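Local coordinates for Chains: A (Unidentified, PDB 6ZM9), which cleaves S-adenosylmethionine as a phage-encoded SAM lyase, yielding 5'-methylthioadenosine and homoserine lactone without using water to break the bond, at the interface of chains A and B. Numbering follows the deposited sequence. Chains: chain A/B, Chains: A.

Contacts 1, 2 and 4 form a continuous stretch of the interface, while contact 3 stands apart. Centres of the C-alpha atoms lie about 8 Å apart for contacts 1 and 2, which share A:Ser50 and A:Ile75, and about 9 Å apart for contacts 2 and 4, which share A:Phe51. Strand 49-59 of both chains runs through contacts 2 and 4. Contact 3, its centre about 15 Å from that of contact 1 and about 23 Å from that of contact 4, is an N-terminal arm reaching round the neighbour. B:Phe16, B:Gln54, B:Val57 and B:Ile108 also line the methylthioadenosine pocket, so packing between copies in the three-chain assembly borders the active site.

Contact 1: the interface of chains A and B. Residues chain A 50, 75, 77; chain B 14, 16, 108, 110.
A:Ile77 and A:Ser50 approach the same side of the B:Phe16 ring, near opposite edges of it. The isoleucine side chain points towards the ring from strand 66-77 of the other chain and touches with its terminal methyl, CD1 standing 4.0 Å from CE1 of B:Phe16. With CG1 anti to the carbonyl carbon (chi1 -59°) and the chain extended beyond it, A:Ile77 drives this methyl forward as its leading atom. Across the ring, the hydroxyl OG of A:Ser50 lies 3.7 Å from CD2 of B:Phe16, at the rim rather than over the centre.

Within chain B the same ring is turned edge-on to B:Arg14. CZ of B:Phe16 sits 3.9 Å above the guanidinium plane of B:Arg14, over the middle of that group, while the arginine lies in the plane of the ring at its edge. A bend at chi3 (-69°) swings the guanidinium into this place, next to A:Ile75, whose side chain slants across it. B:Glu110, at the guanidinium edge, makes a long salt bridge from OE2 to NE of B:Arg14 at 3.4 Å, which would steady the cation only modestly. B:Ile108, like B:Phe16 a pocket residue, flanks A:Ile77 more distantly. At the arginine end, the methyl CG2 of A:Ile75 lies 3.9 Å from NH1 of B:Arg14.

Contact 2: the interface of chains A and B. Residues chain A 50-52, 75; chain B 52-54, 73.
A:Val52 and B:Val52, the same residue of two copies, meet through their CG1 methyls at 3.7 Å, with the side chains crossed at about a right angle. Both belong to strand 49-59, which is paired with its counterpart in this beta-strand interface of the SAM lyase. In each valine CG1 is anti to the backbone N (chi1 179°), which turns equivalent methyls towards one another. The other branch of the chain A valine faces a glutamine instead: CG2 of A:Val52 packs 3.6 Å from the amide oxygen OE1 of B:Gln54.

B:Gln54, a residue that also lines the methylthioadenosine pocket, extends from its strand beyond CG and lays its amide against chain A. The amide carbon CD is 3.7 Å from CB of A:Ser50, and the amide nitrogen NE2 lies beside the serine hydroxyl OG at 3.3 Å. At the base of the same side chain, CB packs against the backbone oxygen of A:Phe51.

Further out, B:Gln73 would hold the rotation of that amide. Its NE2 donates to OE1 of B:Gln54 over 3.0 Å, with the acceptor close to the donor's amide plane but the nitrogen tilted 34° from the carbonyl plane of B:Gln54. The methyl CD1 of A:Ile75 lies against this donor, 3.4 Å from NE2 of B:Gln73.

Contact 3: the interface of chains A and B. Residues chain A 1-3; chain B 96, 99, 123-124, 126.
A:Leu2 and B:Thr124 pair as antiparallel strands through two backbone hydrogen bonds. The amide N of A:Leu2 donates to O of B:Thr124 at 2.9 Å, and the amide N of B:Thr124 returns a bond to O of A:Leu2, also at 2.9 Å. The pairing continues with A:Met3 opposite B:Ile123, adding the N-terminal strand 2-5 of one chain to strand 116-124 of the other.

Side chains close over both faces of this junction. A:Met3 lies alongside B:Ile123, pointing the same way, its sulfur SD 4.0 Å from CG1 of B:Ile123. Bends at chi2 (88°) and chi3 (42°) curl the methyl back onto the B:Lys96 chain, where CE of A:Met3 and CE of B:Lys96 pack tightly at 3.4 Å. Opposite, the side chains of A:Leu2 and B:Glu126 cross at about a right angle.

B:Lys96, rooted in helix 84-101, arches over the chain start. Its NZ bonds O of A:Ser1 at 3.1 Å from above the carbonyl plane, and a water also joins NZ to the terminal N of A:Ser1. The bond from that nitrogen to OE2 of B:Glu126 is weak and doubtful, because the carboxylate fits too closely against A:Ser1 for its exact placement to be trusted. Residues ahead of A:Met3 may derive from the expression construct. The arm, donated by one chain to the next, ties them together and may reinforce the three-chain assembly of the crystal, though part of it may be foreign to the natural protein.

Contact 4: the interface of chains A and B. Residues chain A 30, 33, 37, 49, 51; chain B 55, 57, 68.
A:Val33 and A:Ile37, on helix 29-43, press down on B:Val57 and form the tightly packed, apolar part of the contact. CG2 of B:Val57 is the shared target, 3.8 Å from CD1 of A:Ile37 and 3.8 Å from CE1 of A:Phe51. It reaches them because CG1 is anti to the backbone N (chi1 174°), which turns CG2 towards the helix. The A:Phe51 ring is held between CG2 of A:Val33 over one face, towards the rim, and the carbonyl oxygen of B:Arg55 at its edge. Beneath this packing the two copies of strand 49-59 run antiparallel: A:Ala49 and B:Val57 exchange backbone hydrogen bonds, as do A:Phe51 and B:Arg55, where N of A:Phe51 reaches O of B:Arg55 at 2.8 Å.

The other end is a polar rim, where the flat groups meet askew. B:Thr68 slides past A:Val33 with a methyl contact of 3.9 Å between CG2 and CG1 respectively. Beyond it, A:Glu30 meets B:Arg55 in a two-nitrogen, side-on salt bridge, though the carboxylate and guanidinium planes stand 47° apart. NE of B:Arg55 reaches OE1 of A:Glu30 on its syn side at 2.9 Å; NH2 meets OE2 at 2.9 Å, almost straight at 174° but from above the carboxylate plane.

Contact 1: the interface of chains A and B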
ATOM      1  N   SER A  50       9.744   3.961   1.499  1.00 10.15           N
ATOM      2  CA  SER A  50       9.282   3.368   0.254  1.00 10.34           C
ATOM      3  C   SER A  50       8.413   4.381  -0.480  1.00 10.18           C
ATOM      4  O   SER A  50       7.678   5.148   0.153  1.00 11.27           O
ATOM      5  CB  SER A  50       8.456   2.110   0.506  1.00 11.28           C
ATOM      6  OG  SER A  50       9.286   1.082   1.048  1.00 11.17           O
ATOM      7  N   ILE A  75       5.715   5.704   2.035  1.00 10.88           N
ATOM      8  CA  ILE A  75       5.471   4.832   3.184  1.00 10.57           C
ATOM      9  C   ILE A  75       6.703   4.910   4.076  1.00 10.64           C
ATOM     10  O   ILE A  75       7.812   4.574   3.639  1.00 10.96           O
ATOM     11  CB  ILE A  75       5.204   3.381   2.753  1.00 12.61           C
ATOM     12  CG1 ILE A  75       4.013   3.323   1.798  1.00 14.46           C
ATOM     13  CG2 ILE A  75       4.990   2.494   3.970  1.00 14.28           C
ATOM     14  CD1 ILE A  75       3.845   1.983   1.090  1.00 20.57           C
ATOM     15  N   ILE A  77       8.194   3.662   7.774  1.00 12.76           N
ATOM     16  CA  ILE A  77       8.178   2.923   9.030  1.00 13.82           C
ATOM     17  C   ILE A  77       9.293   3.484   9.907  1.00 14.67           C
ATOM     18  O   ILE A  77      10.442   3.572   9.466  1.00 16.64           O
ATOM     19  CB  ILE A  77       8.366   1.413   8.785  1.00 15.73           C
ATOM     20  CG1 ILE A  77       7.261   0.876   7.865  1.00 16.58           C
ATOM     21  CG2 ILE A  77       8.431   0.687  10.135  1.00 19.74           C
ATOM     22  CD1 ILE A  77       7.506  -0.503   7.394  1.00 22.48           C
TER
ATOM     23  N   ARG B  14       2.988  -7.682   5.300  0.51 12.02           N
ATOM     24  CA  ARG B  14       3.693  -6.927   4.273  0.51 12.96           C
ATOM     25  C   ARG B  14       5.174  -7.273   4.379  0.51 12.19           C
ATOM     26  O   ARG B  14       5.730  -7.313   5.480  0.51 14.81           O
ATOM     27  CB  ARG B  14       3.542  -5.412   4.478  0.51 17.11           C
ATOM     28  CG  ARG B  14       2.133  -4.892   4.413  0.51 22.00           C
ATOM     29  CD  ARG B  14       2.117  -3.394   4.087  0.51 28.98           C
ATOM     30  NE  ARG B  14       2.638  -2.565   5.173  0.51 33.19           N
ATOM     31  CZ  ARG B  14       2.865  -1.257   5.078  0.51 33.87           C
ATOM     32  NH1 ARG B  14       2.637  -0.611   3.941  0.51 33.06           N
ATOM     33  NH2 ARG B  14       3.331  -0.593   6.126  0.51 32.61           N
ATOM     34  N   PHE B  16       8.987  -6.231   2.589  1.00 10.17           N
ATOM     35  CA  PHE B  16       9.715  -5.309   1.732  1.00  9.40           C
ATOM     36  C   PHE B  16      11.044  -5.929   1.337  1.00 10.76           C
ATOM     37  O   PHE B  16      11.866  -6.241   2.214  1.00 12.31           O
ATOM     38  CB  PHE B  16       9.939  -3.998   2.460  1.00 11.30           C
ATOM     39  CG  PHE B  16       8.675  -3.261   2.793  1.00 11.48           C
ATOM     40  CD1 PHE B  16       7.963  -3.529   3.949  1.00 13.66           C
ATOM     41  CD2 PHE B  16       8.197  -2.298   1.931  1.00 14.12           C
ATOM     42  CE1 PHE B  16       6.795  -2.824   4.250  1.00 14.89           C
ATOM     43  CE2 PHE B  16       7.036  -1.569   2.229  1.00 14.92           C
ATOM     44  CZ  PHE B  16       6.339  -1.825   3.383  1.00 15.43           C
ATOM     45  N   ILE B 108      12.296  -6.387   5.497  1.00 10.63           N
ATOM     46  CA  ILE B 108      11.363  -5.981   6.549  1.00 11.26           C
ATOM     47  C   ILE B 108      10.070  -6.770   6.413  1.00 12.39           C
ATOM     48  O   ILE B 108       9.509  -6.873   5.314  1.00 12.51           O
ATOM     49  CB  ILE B 108      11.079  -4.466   6.508  1.00 11.90           C
ATOM     50  CG1 ILE B 108      12.353  -3.684   6.802  1.00 14.09           C
ATOM     51  CG2 ILE B 108       9.955  -4.121   7.484  1.00 14.17           C
ATOM     52  CD1 ILE B 108      12.227  -2.195   6.507  1.00 17.84           C
ATOM     53  N   GLU B 110       6.190  -7.131   8.277  1.00 13.50           N
ATOM     54  CA  GLU B 110       5.186  -6.615   9.198  1.00 13.96           C
ATOM     55  C   GLU B 110       4.035  -7.611   9.230  1.00 13.74           C
ATOM     56  O   GLU B 110       3.524  -7.997   8.176  1.00 17.28           O
ATOM     57  CB  GLU B 110       4.695  -5.247   8.716  1.00 17.44           C
ATOM     58  CG  GLU B 110       3.770  -4.534   9.677  1.00 24.35           C
ATOM     59  CD  GLU B 110       3.307  -3.180   9.156  1.00 31.25           C
ATOM     60  OE1 GLU B 110       4.003  -2.165   9.395  1.00 36.78           O
ATOM     61  OE2 GLU B 110       2.241  -3.136   8.501  1.00 35.31           O
TER

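Contact 2: the interface of chains A and B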
ATOM      1  N   SER A  50       9.744   3.961   1.499  1.00 10.15           N
ATOM      2  CA  SER A  50       9.282   3.368   0.254  1.00 10.34           C
ATOM      3  C   SER A  50       8.413   4.381  -0.480  1.00 10.18           C
ATOM      4  O   SER A  50       7.678   5.148   0.153  1.00 11.27           O
ATOM      5  CB  SER A  50       8.456   2.110   0.506  1.00 11.28           C
ATOM      6  OG  SER A  50       9.286   1.082   1.048  1.00 11.17           O
ATOM      7  N   PHE A  51       8.470   4.353  -1.808  1.00  9.21           N
ATOM      8  CA  PHE A  51       7.751   5.293  -2.661  1.00  9.01           C
ATOM      9  C   PHE A  51       7.014   4.490  -3.730  1.00  9.51           C
ATOM     10  O   PHE A  51       7.637   3.776  -4.514  1.00 11.05           O
ATOM     11  CB  PHE A  51       8.721   6.267  -3.316  1.00  9.85           C
ATOM     12  CG  PHE A  51       9.544   7.087  -2.334  1.00  9.70           C
ATOM     13  CD1 PHE A  51      10.643   6.533  -1.711  1.00 11.19           C
ATOM     14  CD2 PHE A  51       9.199   8.392  -2.036  1.00 10.04           C
ATOM     15  CE1 PHE A  51      11.395   7.273  -0.824  1.00 11.90           C
ATOM     16  CE2 PHE A  51       9.947   9.137  -1.145  1.00 11.16           C
ATOM     17  CZ  PHE A  51      11.053   8.580  -0.549  1.00 12.05           C
ATOM     18  N   VAL A  52       5.688   4.615  -3.761  1.00  9.81           N
ATOM     19  CA  VAL A  52       4.838   3.841  -4.657  1.00 10.18           C
ATOM     20  C   VAL A  52       4.243   4.778  -5.705  1.00  9.94           C
ATOM     21  O   VAL A  52       3.552   5.748  -5.368  1.00 11.69           O
ATOM     22  CB  VAL A  52       3.708   3.157  -3.869  1.00 11.46           C
ATOM     23  CG1 VAL A  52       2.788   2.366  -4.796  1.00 13.78           C
ATOM     24  CG2 VAL A  52       4.279   2.258  -2.782  1.00 15.21           C
ATOM     25  N   ILE A  75       5.715   5.704   2.035  1.00 10.88           N
ATOM     26  CA  ILE A  75       5.471   4.832   3.184  1.00 10.57           C
ATOM     27  C   ILE A  75       6.703   4.910   4.076  1.00 10.64           C
ATOM     28  O   ILE A  75       7.812   4.574   3.639  1.00 10.96           O
ATOM     29  CB  ILE A  75       5.204   3.381   2.753  1.00 12.61           C
ATOM     30  CG1 ILE A  75       4.013   3.323   1.798  1.00 14.46           C
ATOM     31  CG2 ILE A  75       4.990   2.494   3.970  1.00 14.28           C
ATOM     32  CD1 ILE A  75       3.845   1.983   1.090  1.00 20.57           C
TER
ATOM     33  N   VAL B  52       3.853  -5.062  -5.228  1.00  9.81           N
ATOM     34  CA  VAL B  52       3.855  -3.657  -5.622  1.00 10.18           C
ATOM     35  C   VAL B  52       5.291  -3.229  -5.912  1.00  9.94           C
ATOM     36  O   VAL B  52       6.167  -3.318  -5.043  1.00 11.69           O
ATOM     37  CB  VAL B  52       3.268  -2.784  -4.501  1.00 11.46           C
ATOM     38  CG1 VAL B  52       3.290  -1.306  -4.882  1.00 13.78           C
ATOM     39  CG2 VAL B  52       1.854  -3.229  -4.157  1.00 15.21           C
ATOM     40  N   ALA B  53       5.519  -2.730  -7.120  1.00 11.45           N
ATOM     41  CA  ALA B  53       6.813  -2.153  -7.443  1.00 11.15           C
ATOM     42  C   ALA B  53       6.960  -0.786  -6.789  1.00 11.13           C
ATOM     43  O   ALA B  53       6.012   0.002  -6.748  1.00 16.33           O
ATOM     44  CB  ALA B  53       6.944  -2.000  -8.955  1.00 13.80           C
ATOM     45  N   GLN B  54       8.161  -0.512  -6.294  1.00 11.07           N
ATOM     46  CA  GLN B  54       8.427   0.692  -5.535  1.00 11.63           C
ATOM     47  C   GLN B  54       9.808   1.212  -5.880  1.00 11.30           C
ATOM     48  O   GLN B  54      10.652   0.492  -6.423  1.00 11.94           O
ATOM     49  CB  GLN B  54       8.501   0.438  -4.023  1.00 13.03           C
ATOM     50  CG  GLN B  54       7.402  -0.395  -3.488  1.00 13.52           C
ATOM     51  CD  GLN B  54       7.429  -0.486  -1.982  1.00 11.70           C
ATOM     52  OE1 GLN B  54       6.433  -0.215  -1.321  1.00 12.78           O
ATOM     53  NE2 GLN B  54       8.555  -0.921  -1.434  1.00 13.00           N
ATOM     54  N   GLN B  73       7.048  -4.448  -2.510  1.00  9.79           N
ATOM     55  CA  GLN B  73       6.227  -4.674  -1.330  1.00  9.28           C
ATOM     56  C   GLN B  73       5.278  -5.833  -1.625  1.00 10.00           C
ATOM     57  O   GLN B  73       4.438  -5.738  -2.528  1.00 11.05           O
ATOM     58  CB  GLN B  73       5.457  -3.402  -0.971  1.00 11.71           C
ATOM     59  CG  GLN B  73       4.542  -3.577   0.231  1.00 14.38           C
ATOM     60  CD  GLN B  73       3.625  -2.405   0.506  1.00 18.87           C
ATOM     61  OE1 GLN B  73       2.663  -2.544   1.254  1.00 24.27           O
ATOM     62  NE2 GLN B  73       3.951  -1.243  -0.038  1.00 19.21           N
TER

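Contact 3: the interface of chains A and B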
ATOM      1  N   SER A   1      20.423 -15.663   9.623  1.00 21.01           N
ATOM      2  CA  SER A   1      20.018 -14.232   9.706  1.00 18.19           C
ATOM      3  C   SER A   1      19.383 -13.998  11.064  1.00 19.63           C
ATOM      4  O   SER A   1      18.915 -14.940  11.715  1.00 21.89           O
ATOM      5  CB  SER A   1      19.062 -13.889   8.570  1.00 19.23           C
ATOM      6  OG  SER A   1      17.926 -14.732   8.595  1.00 21.32           O
ATOM      7  N   LEU A   2      19.402 -12.739  11.494  0.61 17.66           N
ATOM      8  CA  LEU A   2      18.800 -12.338  12.749  0.61 21.21           C
ATOM      9  C   LEU A   2      17.390 -11.828  12.487  0.61 22.16           C
ATOM     10  O   LEU A   2      17.154 -11.052  11.561  0.61 23.68           O
ATOM     11  CB  LEU A   2      19.600 -11.205  13.380  0.61 24.62           C
ATOM     12  CG  LEU A   2      20.922 -11.553  14.048  0.61 29.05           C
ATOM     13  CD1 LEU A   2      21.283 -10.356  14.909  0.61 32.73           C
ATOM     14  CD2 LEU A   2      20.841 -12.799  14.875  0.61 30.17           C
ATOM     15  N   MET A   3      16.457 -12.257  13.318  0.61 24.28           N
ATOM     16  CA  MET A   3      15.064 -11.825  13.233  0.61 28.54           C
ATOM     17  C   MET A   3      14.896 -10.800  14.349  0.61 29.28           C
ATOM     18  O   MET A   3      14.576 -11.149  15.480  0.61 34.76           O
ATOM     19  CB  MET A   3      14.174 -13.046  13.426  0.61 32.72           C
ATOM     20  CG  MET A   3      12.694 -12.791  13.529  0.61 35.81           C
ATOM     21  SD  MET A   3      11.871 -12.758  11.929  0.61 29.02           S
ATOM     22  CE  MET A   3      12.588 -14.134  11.010  0.61 32.66           C
TER
ATOM     23  N   LYS B  96      12.779 -14.772   5.434  1.00 11.90           N
ATOM     24  CA  LYS B  96      14.158 -15.218   5.597  1.00 13.12           C
ATOM     25  C   LYS B  96      14.696 -15.812   4.308  1.00 12.58           C
ATOM     26  O   LYS B  96      15.844 -15.550   3.932  1.00 13.47           O
ATOM     27  CB  LYS B  96      14.256 -16.241   6.725  1.00 16.12           C
ATOM     28  CG  LYS B  96      14.173 -15.630   8.089  1.00 24.48           C
ATOM     29  CD  LYS B  96      14.573 -16.623   9.161  1.00 32.41           C
ATOM     30  CE  LYS B  96      15.392 -15.929  10.256  1.00 40.08           C
ATOM     31  NZ  LYS B  96      16.587 -16.704  10.722  1.00 45.22           N
ATOM     32  N   ARG B  99      15.372 -13.039   1.722  1.00 10.99           N
ATOM     33  CA  ARG B  99      16.608 -12.316   2.004  1.00 11.07           C
ATOM     34  C   ARG B  99      17.808 -13.046   1.410  1.00 12.39           C
ATOM     35  O   ARG B  99      18.678 -12.430   0.788  1.00 13.65           O
ATOM     36  CB  ARG B  99      16.813 -12.124   3.512  1.00 12.03           C
ATOM     37  CG  ARG B  99      18.002 -11.183   3.807  1.00 12.89           C
ATOM     38  CD  ARG B  99      18.885 -11.595   4.962  1.00 13.66           C
ATOM     39  NE  ARG B  99      19.418 -12.951   4.836  1.00 14.37           N
ATOM     40  CZ  ARG B  99      20.448 -13.316   4.068  1.00 12.69           C
ATOM     41  NH1 ARG B  99      21.101 -12.438   3.312  1.00 13.66           N
ATOM     42  NH2 ARG B  99      20.814 -14.589   4.047  1.00 13.89           N
ATOM     43  N   ILE B 123      14.863  -8.579   9.133  1.00 14.33           N
ATOM     44  CA  ILE B 123      15.572  -9.832   8.984  1.00 14.77           C
ATOM     45  C   ILE B 123      16.913  -9.462   8.399  1.00 14.85           C
ATOM     46  O   ILE B 123      16.984  -9.028   7.243  1.00 17.01           O
ATOM     47  CB  ILE B 123      14.824 -10.814   8.079  1.00 14.91           C
ATOM     48  CG1 ILE B 123      13.475 -11.159   8.672  1.00 16.27           C
ATOM     49  CG2 ILE B 123      15.688 -12.061   7.891  1.00 18.49           C
ATOM     50  CD1 ILE B 123      12.576 -11.963   7.743  1.00 21.86           C
ATOM     51  N   THR B 124      17.972  -9.585   9.192  1.00 15.71           N
ATOM     52  CA  THR B 124      19.248  -8.969   8.873  1.00 15.58           C
ATOM     53  C   THR B 124      20.306 -10.029   8.658  1.00 14.93           C
ATOM     54  O   THR B 124      20.442 -10.957   9.464  1.00 16.37           O
ATOM     55  CB  THR B 124      19.655  -8.015   9.991  1.00 23.43           C
ATOM     56  OG1 THR B 124      18.628  -7.030  10.137  1.00 28.28           O
ATOM     57  CG2 THR B 124      20.945  -7.330   9.658  1.00 27.55           C
ATOM     58  N   GLU B 126      23.791 -11.893   8.663  1.00 15.57           N
ATOM     59  CA  GLU B 126      24.842 -12.022   9.661  1.00 16.22           C
ATOM     60  C   GLU B 126      26.225 -12.170   9.030  1.00 15.78           C
ATOM     61  O   GLU B 126      27.117 -12.798   9.610  1.00 16.69           O
ATOM     62  CB  GLU B 126      24.524 -13.183  10.598  1.00 17.98           C
ATOM     63  CG  GLU B 126      23.314 -12.949  11.494  1.00 19.24           C
ATOM     64  CD  GLU B 126      22.995 -14.169  12.348  1.00 22.79           C
ATOM     65  OE1 GLU B 126      23.815 -14.546  13.195  1.00 29.34           O
ATOM     66  OE2 GLU B 126      21.951 -14.808  12.155  1.00 24.27           O
TER
HETATM   67  O   HOH W   1      18.611 -17.862   9.701  1.00 40.58           O

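Contact 4: the interface of chains A and B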
ATOM      1  N   GLU A  30      10.671  10.103  -9.159  1.00 12.57           N
ATOM      2  CA  GLU A  30      12.055  10.287  -8.717  1.00 13.47           C
ATOM      3  C   GLU A  30      12.285  11.674  -8.135  1.00 12.44           C
ATOM      4  O   GLU A  30      13.108  11.836  -7.221  1.00 12.84           O
ATOM      5  CB  GLU A  30      13.061   9.987  -9.822  1.00 15.94           C
ATOM      6  CG  GLU A  30      14.426   9.552  -9.233  1.00 18.99           C
ATOM      7  CD  GLU A  30      14.440   8.175  -8.524  1.00 20.00           C
ATOM      8  OE1 GLU A  30      13.432   7.423  -8.552  1.00 19.87           O
ATOM      9  OE2 GLU A  30      15.489   7.832  -7.929  1.00 24.21           O
ATOM     10  N   VAL A  33      11.253  11.283  -4.586  1.00 11.37           N
ATOM     11  CA  VAL A  33      12.286  10.523  -3.874  1.00 11.59           C
ATOM     12  C   VAL A  33      13.425  11.444  -3.462  1.00 11.05           C
ATOM     13  O   VAL A  33      13.825  11.498  -2.294  1.00 12.21           O
ATOM     14  CB  VAL A  33      12.800   9.358  -4.738  1.00 12.23           C
ATOM     15  CG1 VAL A  33      13.977   8.653  -4.064  1.00 13.63           C
ATOM     16  CG2 VAL A  33      11.684   8.335  -5.013  1.00 13.64           C
ATOM     17  N   ILE A  37      14.464  12.703   0.396  1.00 12.25           N
ATOM     18  CA  ILE A  37      15.771  12.421   0.990  1.00 13.44           C
ATOM     19  C   ILE A  37      16.393  13.706   1.517  1.00 13.10           C
ATOM     20  O   ILE A  37      16.916  13.758   2.636  1.00 15.64           O
ATOM     21  CB  ILE A  37      16.705  11.737  -0.028  1.00 14.27           C
ATOM     22  CG1 ILE A  37      16.246  10.318  -0.348  1.00 14.62           C
ATOM     23  CG2 ILE A  37      18.163  11.751   0.496  1.00 16.95           C
ATOM     24  CD1 ILE A  37      16.949   9.724  -1.547  1.00 16.42           C
ATOM     25  N   ALA A  49      12.710   4.808   3.426  1.00 11.79           N
ATOM     26  CA  ALA A  49      11.292   4.900   3.098  1.00 11.17           C
ATOM     27  C   ALA A  49      11.028   4.136   1.806  1.00 10.75           C
ATOM     28  O   ALA A  49      11.961   3.746   1.096  1.00 11.38           O
ATOM     29  CB  ALA A  49      10.871   6.360   2.921  1.00 12.70           C
ATOM     30  N   PHE A  51       8.470   4.353  -1.808  1.00  9.21           N
ATOM     31  CA  PHE A  51       7.751   5.293  -2.661  1.00  9.01           C
ATOM     32  C   PHE A  51       7.014   4.490  -3.730  1.00  9.51           C
ATOM     33  O   PHE A  51       7.637   3.776  -4.514  1.00 11.05           O
ATOM     34  CB  PHE A  51       8.721   6.267  -3.316  1.00  9.85           C
ATOM     35  CG  PHE A  51       9.544   7.087  -2.334  1.00  9.70           C
ATOM     36  CD1 PHE A  51      10.643   6.533  -1.711  1.00 11.19           C
ATOM     37  CD2 PHE A  51       9.199   8.392  -2.036  1.00 10.04           C
ATOM     38  CE1 PHE A  51      11.395   7.273  -0.824  1.00 11.90           C
ATOM     39  CE2 PHE A  51       9.947   9.137  -1.145  1.00 11.16           C
ATOM     40  CZ  PHE A  51      11.053   8.580  -0.549  1.00 12.05           C
TER
ATOM     41  N   ARG B  55      10.039   2.471  -5.526  1.00 10.31           N
ATOM     42  CA  ARG B  55      11.386   2.986  -5.313  1.00 10.43           C
ATOM     43  C   ARG B  55      11.622   2.972  -3.810  1.00 11.83           C
ATOM     44  O   ARG B  55      10.731   3.317  -3.028  1.00 14.38           O
ATOM     45  CB  ARG B  55      11.570   4.385  -5.882  1.00 12.54           C
ATOM     46  CG  ARG B  55      11.442   4.415  -7.387  1.00 13.80           C
ATOM     47  CD  ARG B  55      12.614   3.745  -8.099  1.00 14.09           C
ATOM     48  NE  ARG B  55      13.803   4.584  -8.084  1.00 14.52           N
ATOM     49  CZ  ARG B  55      15.032   4.157  -8.354  1.00 15.12           C
ATOM     50  NH1 ARG B  55      15.269   2.885  -8.635  1.00 16.44           N
ATOM     51  NH2 ARG B  55      16.033   5.026  -8.339  1.00 17.04           N
ATOM     52  N   VAL B  57      14.495   3.617  -0.445  1.00 12.08           N
ATOM     53  CA  VAL B  57      15.683   4.264   0.093  1.00 11.81           C
ATOM     54  C   VAL B  57      16.053   3.522   1.367  1.00 12.23           C
ATOM     55  O   VAL B  57      15.196   3.315   2.240  1.00 13.21           O
ATOM     56  CB  VAL B  57      15.415   5.751   0.377  1.00 12.48           C
ATOM     57  CG1 VAL B  57      16.585   6.412   1.063  1.00 15.66           C
ATOM     58  CG2 VAL B  57      15.066   6.474  -0.915  1.00 13.52           C
ATOM     59  N   THR B  68      19.429   4.124  -3.160  1.00 15.19           N
ATOM     60  CA  THR B  68      18.123   4.257  -3.792  1.00 14.37           C
ATOM     61  C   THR B  68      18.005   3.139  -4.830  1.00 13.70           C
ATOM     62  O   THR B  68      18.874   2.998  -5.701  1.00 16.61           O
ATOM     63  CB  THR B  68      17.959   5.639  -4.429  1.00 16.68           C
ATOM     64  OG1 THR B  68      18.159   6.669  -3.446  1.00 19.07           O
ATOM     65  CG2 THR B  68      16.559   5.819  -4.975  1.00 16.75           C
TER